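PDB 2ICS: deacetylase EF_0837 from Enterococcus faecalis, which catalyses, with two zinc ions per subunit, the deacetylation of acetyl-(R)-mandelate in vitro, though with very low efficiency. Local coordinates for residues T85-G90 and F112-I117; Y51-W56 and E302-V307; I189-P194 and N214-G219. All coordinates share one frame; numbering follows the deposited sequence.

Interaction 1 of 3, residues T85-G90 and F112-I117; sequences TVIDAG and FGLVNI
Phe112 N makes the first bond between these segments, its N-H running almost straight at Val86 O (2.9 Å, 178°). The carbonyl of Phe112 then takes the N-H of Asp88 from 26° outside its plane, and Asp88 O accepts Leu114 N at 2.9 Å, so Val86 and Asp88 on one strand alternate with Phe112 and Leu114 on the other in the parallel pattern. With CG anti to its own carbonyl carbon (chi1 -65°), the ring of Phe112 turns back along the strand and offers an edge to Thr85, whose CG2 lies close to the ring plane, 3.5 Å from CD2. Leu114 extends the same face of the sheet. Its CD1 presses on Ile87 CG2 at 3.4 Å, tighter than usual for carbons, while CD2 rests 4.0 Å from Ala89 CA. Beyond the ladder Gly90, in a positive-phi conformation, brings its CA to 3.1 Å from Leu114 O, a CA-H...O contact. The carbonyl of Gly90 is gripped by Asn116 ND2 (2.8 Å), which lies in the carbonyl plane; the carbonyl oxygen in turn lies close to the amide plane. Asn116 OD1 is held by Ser118 N. On the other face the carboxylate of Asp88 bonds to Thr91 and to the backbone of Cys63, while a water lies between it and Leu114 O. Strands 83-89 and 110-114, linked through helix 97-105, form a beta-alpha-beta crossover of the TIM barrel, and Ala89, at the C-terminal end of strand 83-89, lies against the zinc ligands His60 and His62.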
loop_
_atom_site.group_PDB
_atom_site.type_symbol
_atom_site.label_atom_id
_atom_site.label_comp_id
_atom_site.label_asym_id
_atom_site.label_seq_id
_atom_site.Cartn_x
_atom_site.Cartn_y
_atom_site.Cartn_z
ATOM N N THR A 85 -4.601 2.907 7.803
ATOM C CA THR A 85 -5.096 3.474 6.551
ATOM C C THR A 85 -4.893 2.512 5.380
ATOM O O THR A 85 -3.869 1.826 5.299
ATOM C CB THR A 85 -4.374 4.820 6.220
ATOM O OG1 THR A 85 -4.696 5.800 7.215
ATOM C CG2 THR A 85 -4.804 5.345 4.864
ATOM N N VAL A 86 -5.878 2.450 4.487
ATOM C CA VAL A 86 -5.776 1.601 3.307
ATOM C C VAL A 86 -6.235 2.388 2.093
ATOM O O VAL A 86 -7.079 3.283 2.194
ATOM C CB VAL A 86 -6.646 0.310 3.401
ATOM C CG1 VAL A 86 -6.120 -0.603 4.501
ATOM C CG2 VAL A 86 -8.106 0.672 3.645
ATOM N N ILE A 87 -5.657 2.063 0.945
ATOM C CA ILE A 87 -6.022 2.720 -0.288
ATOM C C ILE A 87 -6.471 1.656 -1.269
ATOM O O ILE A 87 -5.685 0.790 -1.666
ATOM C CB ILE A 87 -4.834 3.488 -0.898
ATOM C CG1 ILE A 87 -4.222 4.425 0.152
ATOM C CG2 ILE A 87 -5.306 4.277 -2.115
ATOM C CD1 ILE A 87 -3.046 5.248 -0.357
ATOM N N ASP A 88 -7.746 1.702 -1.639
ATOM C CA ASP A 88 -8.289 0.750 -2.593
ATOM C C ASP A 88 -7.718 1.081 -3.972
ATOM O O ASP A 88 -7.861 2.203 -4.453
ATOM C CB ASP A 88 -9.809 0.836 -2.605
ATOM C CG ASP A 88 -10.421 -0.026 -3.681
ATOM O OD1 ASP A 88 -10.430 0.407 -4.852
ATOM O OD2 ASP A 88 -10.874 -1.148 -3.357
ATOM N N ALA A 89 -7.076 0.100 -4.604
ATOM C CA ALA A 89 -6.437 0.313 -5.901
ATOM C C ALA A 89 -7.320 0.257 -7.150
ATOM O O ALA A 89 -7.153 -0.618 -8.009
ATOM C CB ALA A 89 -5.261 -0.654 -6.059
ATOM N N GLY A 90 -8.255 1.198 -7.254
ATOM C CA GLY A 90 -9.112 1.257 -8.425
ATOM C C GLY A 90 -10.184 0.200 -8.602
ATOM O O GLY A 90 -10.542 -0.139 -9.733
ATOM N N PHE A 112 -9.085 5.290 1.750
ATOM C CA PHE A 112 -8.954 6.203 0.623
ATOM C C PHE A 112 -9.008 5.318 -0.605
ATOM O O PHE A 112 -8.987 4.088 -0.490
ATOM C CB PHE A 112 -7.623 6.944 0.668
ATOM C CG PHE A 112 -7.487 7.858 1.846
ATOM C CD1 PHE A 112 -8.178 9.070 1.886
ATOM C CD2 PHE A 112 -6.696 7.498 2.930
ATOM C CE1 PHE A 112 -8.082 9.912 2.989
ATOM C CE2 PHE A 112 -6.592 8.331 4.041
ATOM C CZ PHE A 112 -7.288 9.544 4.070
ATOM N N GLY A 113 -9.086 5.926 -1.776
ATOM C CA GLY A 113 -9.136 5.120 -2.973
ATOM C C GLY A 113 -8.608 5.800 -4.212
ATOM O O GLY A 113 -8.520 7.023 -4.281
ATOM N N LEU A 114 -8.223 4.977 -5.178
ATOM C CA LEU A 114 -7.744 5.432 -6.471
ATOM C C LEU A 114 -8.922 5.160 -7.384
ATOM O O LEU A 114 -9.562 4.116 -7.271
ATOM C CB LEU A 114 -6.558 4.589 -6.940
ATOM C CG LEU A 114 -5.139 4.966 -6.524
ATOM C CD1 LEU A 114 -5.127 5.712 -5.193
ATOM C CD2 LEU A 114 -4.313 3.684 -6.468
ATOM N N VAL A 115 -9.229 6.089 -8.277
ATOM C CA VAL A 115 -10.340 5.875 -9.187
ATOM C C VAL A 115 -9.799 5.228 -10.450
ATOM O O VAL A 115 -8.820 5.695 -11.024
ATOM C CB VAL A 115 -11.061 7.205 -9.527
ATOM C CG1 VAL A 115 -10.068 8.217 -10.056
ATOM C CG2 VAL A 115 -12.161 6.954 -10.549
ATOM N N ASN A 116 -10.422 4.131 -10.860
ATOM C CA ASN A 116 -10.007 3.412 -12.060
ATOM C C ASN A 116 -10.328 4.319 -13.234
ATOM O O ASN A 116 -11.378 4.952 -13.244
ATOM C CB ASN A 116 -10.806 2.115 -12.188
ATOM C CG ASN A 116 -10.103 1.067 -13.026
ATOM O OD1 ASN A 116 -9.723 1.310 -14.175
ATOM N ND2 ASN A 116 -9.933 -0.119 -12.452
ATOM N N ILE A 117 -9.445 4.391 -14.223
ATOM C CA ILE A 117 -9.720 5.244 -15.374
ATOM C C ILE A 117 -10.915 4.723 -16.169
ATOM O O ILE A 117 -11.474 5.439 -16.997
ATOM C CB ILE A 117 -8.497 5.367 -16.298
ATOM C CG1 ILE A 117 -8.045 3.984 -16.767
ATOM C CG2 ILE A 117 -7.383 6.091 -15.564
ATOM C CD1 ILE A 117 -6.948 4.029 -17.806
HETATM O O HOH W 1 -11.699 2.306 -6.258
#

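Interaction 2 of 3, residues Y51-W56 and E302-V307; sequences YVSAGW and EIIEKV
Strand 51-61, which runs on to the zinc-binding histidines of the barrel, lays Ser53 and Trp56 against Ile304 and Val307, on and just beyond helix 300-305. Trp56 carries the largest share. Val307 CG2 sits over one face of the indole, 4.3 Å from the centroid of the five-membered ring and 23° off its normal, a CH-pi contact in which CD1 is among the nearest ring atoms. Both side chains run in the same direction, the valine alongside the indole. Ile304 meets the indole obliquely at its nitrogen, CD1 standing 3.7 Å from Trp56 NE1; chi2 of -60° folds this methyl round from an extended chain. The other branch of Ile304 goes to the strand, with CG2 3.8 Å from Ser53 CB, so one isoleucine touches both Ser53 and Trp56. In the amidohydrolase fold this strand is the first of the barrel and ends in the His-X-His pair, here His60 and His62. Its earlier part also pairs with strand 331-344, so the contact lies where the barrel meets the sheet that continues beyond it. Phe334 of that strand meets the Trp56 ring with planes at about 45° and also touches Ile304, while Met290 of helix 286-296 packs on Ile304 and Val307. Ser53 OG, between its backbone N and carbonyl carbon, donates to Ala54 O at 2.9 Å and receives a weak, bent bond from Trp56 NE1. Backbone meets backbone where Trp56 CA approaches Val307 O at 3.4 Å, a CA-H...O contact, while Trp56 N is bonded to Thr332 OG1.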
loop_
_atom_site.group_PDB
_atom_site.type_symbol
_atom_site.label_atom_id
_atom_site.label_comp_id
_atom_site.label_asym_id
_atom_site.label_seq_id
_atom_site.Cartn_x
_atom_site.Cartn_y
_atom_site.Cartn_z
ATOM N N TYR A 51 7.144 -2.047 20.525
ATOM C CA TYR A 51 7.474 -1.047 19.517
ATOM C C TYR A 51 6.259 -0.207 19.152
ATOM O O TYR A 51 5.112 -0.633 19.331
ATOM C CB TYR A 51 8.013 -1.723 18.256
ATOM C CG TYR A 51 9.301 -2.483 18.462
ATOM C CD1 TYR A 51 10.518 -1.814 18.582
ATOM C CD2 TYR A 51 9.305 -3.876 18.540
ATOM C CE1 TYR A 51 11.709 -2.513 18.771
ATOM C CE2 TYR A 51 10.493 -4.587 18.732
ATOM C CZ TYR A 51 11.690 -3.897 18.847
ATOM O OH TYR A 51 12.860 -4.591 19.052
ATOM N N VAL A 52 6.529 0.988 18.637
ATOM C CA VAL A 52 5.490 1.920 18.217
ATOM C C VAL A 52 5.969 2.632 16.956
ATOM O O VAL A 52 7.147 2.984 16.840
ATOM C CB VAL A 52 5.215 3.008 19.283
ATOM C CG1 VAL A 52 3.973 3.798 18.904
ATOM C CG2 VAL A 52 5.058 2.381 20.656
ATOM N N SER A 53 5.061 2.842 16.014
ATOM C CA SER A 53 5.403 3.537 14.786
ATOM C C SER A 53 4.181 4.300 14.326
ATOM O O SER A 53 3.142 4.273 14.980
ATOM C CB SER A 53 5.811 2.548 13.694
ATOM O OG SER A 53 4.683 1.847 13.189
ATOM N N ALA A 54 4.313 4.991 13.201
ATOM C CA ALA A 54 3.189 5.717 12.642
ATOM C C ALA A 54 2.228 4.611 12.222
ATOM O O ALA A 54 2.662 3.488 11.974
ATOM C CB ALA A 54 3.636 6.516 11.437
ATOM N N GLY A 55 0.934 4.909 12.160
ATOM C CA GLY A 55 -0.015 3.885 11.753
ATOM C C GLY A 55 0.383 3.305 10.409
ATOM O O GLY A 55 0.648 4.052 9.466
ATOM N N TRP A 56 0.433 1.982 10.309
ATOM C CA TRP A 56 0.820 1.341 9.056
ATOM C C TRP A 56 -0.187 1.664 7.962
ATOM O O TRP A 56 -1.381 1.779 8.226
ATOM C CB TRP A 56 0.929 -0.174 9.235
ATOM C CG TRP A 56 1.956 -0.612 10.244
ATOM C CD1 TRP A 56 2.951 0.150 10.799
ATOM C CD2 TRP A 56 2.109 -1.933 10.792
ATOM N NE1 TRP A 56 3.713 -0.618 11.658
ATOM C CE2 TRP A 56 3.218 -1.897 11.672
ATOM C CE3 TRP A 56 1.414 -3.142 10.626
ATOM C CZ2 TRP A 56 3.649 -3.025 12.386
ATOM C CZ3 TRP A 56 1.842 -4.268 11.337
ATOM C CH2 TRP A 56 2.953 -4.196 12.207
ATOM N N GLU A 302 13.793 0.046 7.797
ATOM C CA GLU A 302 13.378 0.468 6.466
ATOM C C GLU A 302 12.023 -0.153 6.121
ATOM O O GLU A 302 11.208 0.466 5.439
ATOM C CB GLU A 302 14.450 0.121 5.417
ATOM C CG GLU A 302 14.734 -1.352 5.212
ATOM C CD GLU A 302 16.027 -1.585 4.442
ATOM O OE1 GLU A 302 16.394 -0.724 3.621
ATOM O OE2 GLU A 302 16.675 -2.631 4.645
ATOM N N ILE A 303 11.776 -1.364 6.615
ATOM C CA ILE A 303 10.502 -2.026 6.375
ATOM C C ILE A 303 9.375 -1.147 6.927
ATOM O O ILE A 303 8.400 -0.867 6.228
ATOM C CB ILE A 303 10.468 -3.410 7.041
ATOM C CG1 ILE A 303 11.426 -4.350 6.307
ATOM C CG2 ILE A 303 9.046 -3.977 7.032
ATOM C CD1 ILE A 303 11.566 -5.724 6.954
ATOM N N ILE A 304 9.524 -0.691 8.171
ATOM C CA ILE A 304 8.521 0.172 8.804
ATOM C C ILE A 304 8.305 1.445 7.990
ATOM O O ILE A 304 7.166 1.889 7.786
ATOM C CB ILE A 304 8.950 0.576 10.242
ATOM C CG1 ILE A 304 8.797 -0.615 11.188
ATOM C CG2 ILE A 304 8.118 1.748 10.739
ATOM C CD1 ILE A 304 7.379 -1.157 11.282
ATOM N N GLU A 305 9.406 2.037 7.535
ATOM C CA GLU A 305 9.326 3.253 6.747
ATOM C C GLU A 305 8.564 2.998 5.452
ATOM O O GLU A 305 7.864 3.877 4.952
ATOM C CB GLU A 305 10.732 3.767 6.431
ATOM C CG GLU A 305 10.758 5.021 5.570
ATOM C CD GLU A 305 12.157 5.568 5.387
ATOM O OE1 GLU A 305 12.788 5.933 6.403
ATOM O OE2 GLU A 305 12.628 5.632 4.229
ATOM N N LYS A 306 8.687 1.786 4.921
ATOM C CA LYS A 306 8.028 1.428 3.672
ATOM C C LYS A 306 6.528 1.123 3.775
ATOM O O LYS A 306 5.868 0.912 2.759
ATOM C CB LYS A 306 8.783 0.266 3.015
ATOM C CG LYS A 306 10.182 0.677 2.570
ATOM C CD LYS A 306 11.015 -0.489 2.086
ATOM C CE LYS A 306 12.477 -0.066 1.900
ATOM N NZ LYS A 306 12.632 1.089 0.957
ATOM N N VAL A 307 5.996 1.094 4.997
ATOM C CA VAL A 307 4.562 0.867 5.193
ATOM C C VAL A 307 3.972 2.059 5.947
ATOM O O VAL A 307 2.864 1.981 6.470
ATOM C CB VAL A 307 4.254 -0.436 5.989
ATOM C CG1 VAL A 307 4.706 -1.655 5.197
ATOM C CG2 VAL A 307 4.925 -0.399 7.359
#

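Interaction 3 of 3, residues I189-P194 and N214-G219; sequences IGSAPP and NGKENG
One face of the Asn218 amide is covered by the methyl of Ala192, whose CB stands almost directly over CG at 3.7 Å. At the amide's edge, ND2 donates to Gly190 O (3.1 Å, 160°); that oxygen lies close to the amide plane, although the donor is tilted 31° from the carbonyl plane. The same nitrogen makes a weak bond to Pro194 O at 3.0 Å, an oxygen displaced out of the amide plane on the side that Ala192 covers. CG anti to the backbone N (chi1 -171°) carries the amide in among these carbonyls, and Leu196 N, at the start of helix 196-202, completes its grip by bonding to OD1. Consecutive cis peptides before Pro193 and Pro194 bend the first loop round the amide. A second flat group, the amide of Asn214, has the end of the Ile189 side chain against it. Lys216 reaches with an extended chain past Gly190 and Ser191: CD passes 3.6 Å from Ser191 N, and NZ comes to 3.6 Å from Gly190 CA, an approach that the lack of a side chain there permits. A water accepts from Lys216 NZ (2.9 Å) and donates to Ile189 O, bridging the loops. Both loops follow strands of the barrel that lead to zinc ligands, His188 and His211, and the Lys216 side chain comes within about 4 Å of the bound adenine. One good and one weak carbonyl bond on Asn218 ND2, and apart from them a water-linked ammonium, imply loops joined by polar bonds at the pocket rim, where the lysine's positive charge could influence the ligand.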
loop_
_atom_site.group_PDB
_atom_site.type_symbol
_atom_site.label_atom_id
_atom_site.label_comp_id
_atom_site.label_asym_id
_atom_site.label_seq_id
_atom_site.Cartn_x
_atom_site.Cartn_y
_atom_site.Cartn_z
ATOM N N ILE A 189 1.296 -3.915 -13.544
ATOM C CA ILE A 189 1.954 -4.600 -14.648
ATOM C C ILE A 189 1.778 -6.095 -14.444
ATOM O O ILE A 189 1.608 -6.567 -13.318
ATOM C CB ILE A 189 3.477 -4.292 -14.731
ATOM C CG1 ILE A 189 4.166 -4.673 -13.417
ATOM C CG2 ILE A 189 3.695 -2.816 -15.050
ATOM C CD1 ILE A 189 5.697 -4.517 -13.448
ATOM N N GLY A 190 1.799 -6.833 -15.542
ATOM C CA GLY A 190 1.653 -8.270 -15.479
ATOM C C GLY A 190 2.235 -8.829 -16.756
ATOM O O GLY A 190 3.330 -8.439 -17.171
ATOM N N SER A 191 1.496 -9.734 -17.386
ATOM C CA SER A 191 1.925 -10.346 -18.633
ATOM C C SER A 191 1.821 -9.333 -19.766
ATOM O O SER A 191 1.058 -8.371 -19.682
ATOM C CB SER A 191 1.038 -11.549 -18.954
ATOM O OG SER A 191 1.072 -12.490 -17.898
ATOM N N ALA A 192 2.589 -9.552 -20.826
ATOM C CA ALA A 192 2.551 -8.663 -21.981
ATOM C C ALA A 192 1.405 -9.155 -22.861
ATOM O O ALA A 192 1.056 -10.334 -22.824
ATOM C CB ALA A 192 3.879 -8.727 -22.742
ATOM N N PRO A 193 0.800 -8.263 -23.658
ATOM C CA PRO A 193 1.108 -6.836 -23.799
ATOM C C PRO A 193 0.470 -5.988 -22.704
ATOM O O PRO A 193 -0.481 -6.409 -22.057
ATOM C CB PRO A 193 0.535 -6.505 -25.170
ATOM C CG PRO A 193 -0.726 -7.328 -25.175
ATOM C CD PRO A 193 -0.230 -8.670 -24.635
ATOM N N PRO A 194 0.990 -4.772 -22.494
ATOM C CA PRO A 194 2.122 -4.236 -23.258
ATOM C C PRO A 194 3.431 -4.753 -22.684
ATOM O O PRO A 194 3.452 -5.361 -21.614
ATOM C CB PRO A 194 2.001 -2.722 -23.066
ATOM C CG PRO A 194 0.597 -2.519 -22.461
ATOM C CD PRO A 194 0.422 -3.739 -21.618
ATOM N N ASN A 214 7.089 -8.944 -9.518
ATOM C CA ASN A 214 6.358 -10.115 -9.982
ATOM C C ASN A 214 7.332 -10.987 -10.776
ATOM O O ASN A 214 8.301 -10.482 -11.347
ATOM C CB ASN A 214 5.148 -9.718 -10.842
ATOM C CG ASN A 214 5.538 -9.157 -12.197
ATOM O OD1 ASN A 214 5.317 -7.972 -12.482
ATOM N ND2 ASN A 214 6.109 -10.002 -13.046
ATOM N N GLY A 215 7.079 -12.291 -10.808
ATOM C CA GLY A 215 7.978 -13.192 -11.508
ATOM C C GLY A 215 7.631 -13.559 -12.936
ATOM O O GLY A 215 8.199 -14.498 -13.485
ATOM N N LYS A 216 6.706 -12.830 -13.546
ATOM C CA LYS A 216 6.316 -13.115 -14.920
ATOM C C LYS A 216 7.457 -12.776 -15.884
ATOM O O LYS A 216 8.391 -12.051 -15.528
ATOM C CB LYS A 216 5.052 -12.314 -15.267
ATOM C CG LYS A 216 3.885 -12.628 -14.336
ATOM C CD LYS A 216 2.661 -11.746 -14.585
ATOM C CE LYS A 216 1.562 -12.052 -13.563
ATOM N NZ LYS A 216 0.387 -11.127 -13.627
ATOM N N GLU A 217 7.385 -13.309 -17.103
ATOM C CA GLU A 217 8.411 -13.063 -18.116
ATOM C C GLU A 217 8.520 -11.579 -18.462
ATOM O O GLU A 217 9.598 -11.079 -18.779
ATOM C CB GLU A 217 8.094 -13.852 -19.397
ATOM C CG GLU A 217 8.193 -15.364 -19.251
ATOM C CD GLU A 217 7.833 -16.105 -20.533
ATOM O OE1 GLU A 217 6.646 -16.071 -20.936
ATOM O OE2 GLU A 217 8.741 -16.719 -21.141
ATOM N N ASN A 218 7.388 -10.884 -18.413
ATOM C CA ASN A 218 7.336 -9.462 -18.725
ATOM C C ASN A 218 7.657 -8.611 -17.493
ATOM O O ASN A 218 7.412 -7.408 -17.483
ATOM C CB ASN A 218 5.946 -9.118 -19.272
ATOM C CG ASN A 218 5.860 -7.711 -19.837
ATOM O OD1 ASN A 218 6.713 -7.285 -20.620
ATOM N ND2 ASN A 218 4.810 -6.986 -19.452
ATOM N N GLY A 219 8.201 -9.253 -16.460
ATOM C CA GLY A 219 8.563 -8.557 -15.232
ATOM C C GLY A 219 9.935 -7.906 -15.341
ATOM O O GLY A 219 10.522 -7.899 -16.421
HETATM O O HOH W 2 1.601 -9.175 -11.901
#

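Interactions 1 and 2 are buried and share one sheet, in which strands 83-89 and 51-61 are neighbours, yet their centres lie 21 Å apart. Interaction 1 joins strand to strand mainly by main-chain bonds, with one side-chain amide bond past the strand ends and apolar side chains on one face. Interaction 2 sets a strand against a helix end and relies on hydrocarbon and indole packing. Interaction 3, across the centre of the chain from interaction 2, lies farther out yet is largely buried, with Lys216 partly exposed, and joins two loops chiefly through side-chain-to-carbonyl bonds and a water. Both interactions 1 and 3 border the zinc site, from different strands; interaction 2 encloses both along the chain.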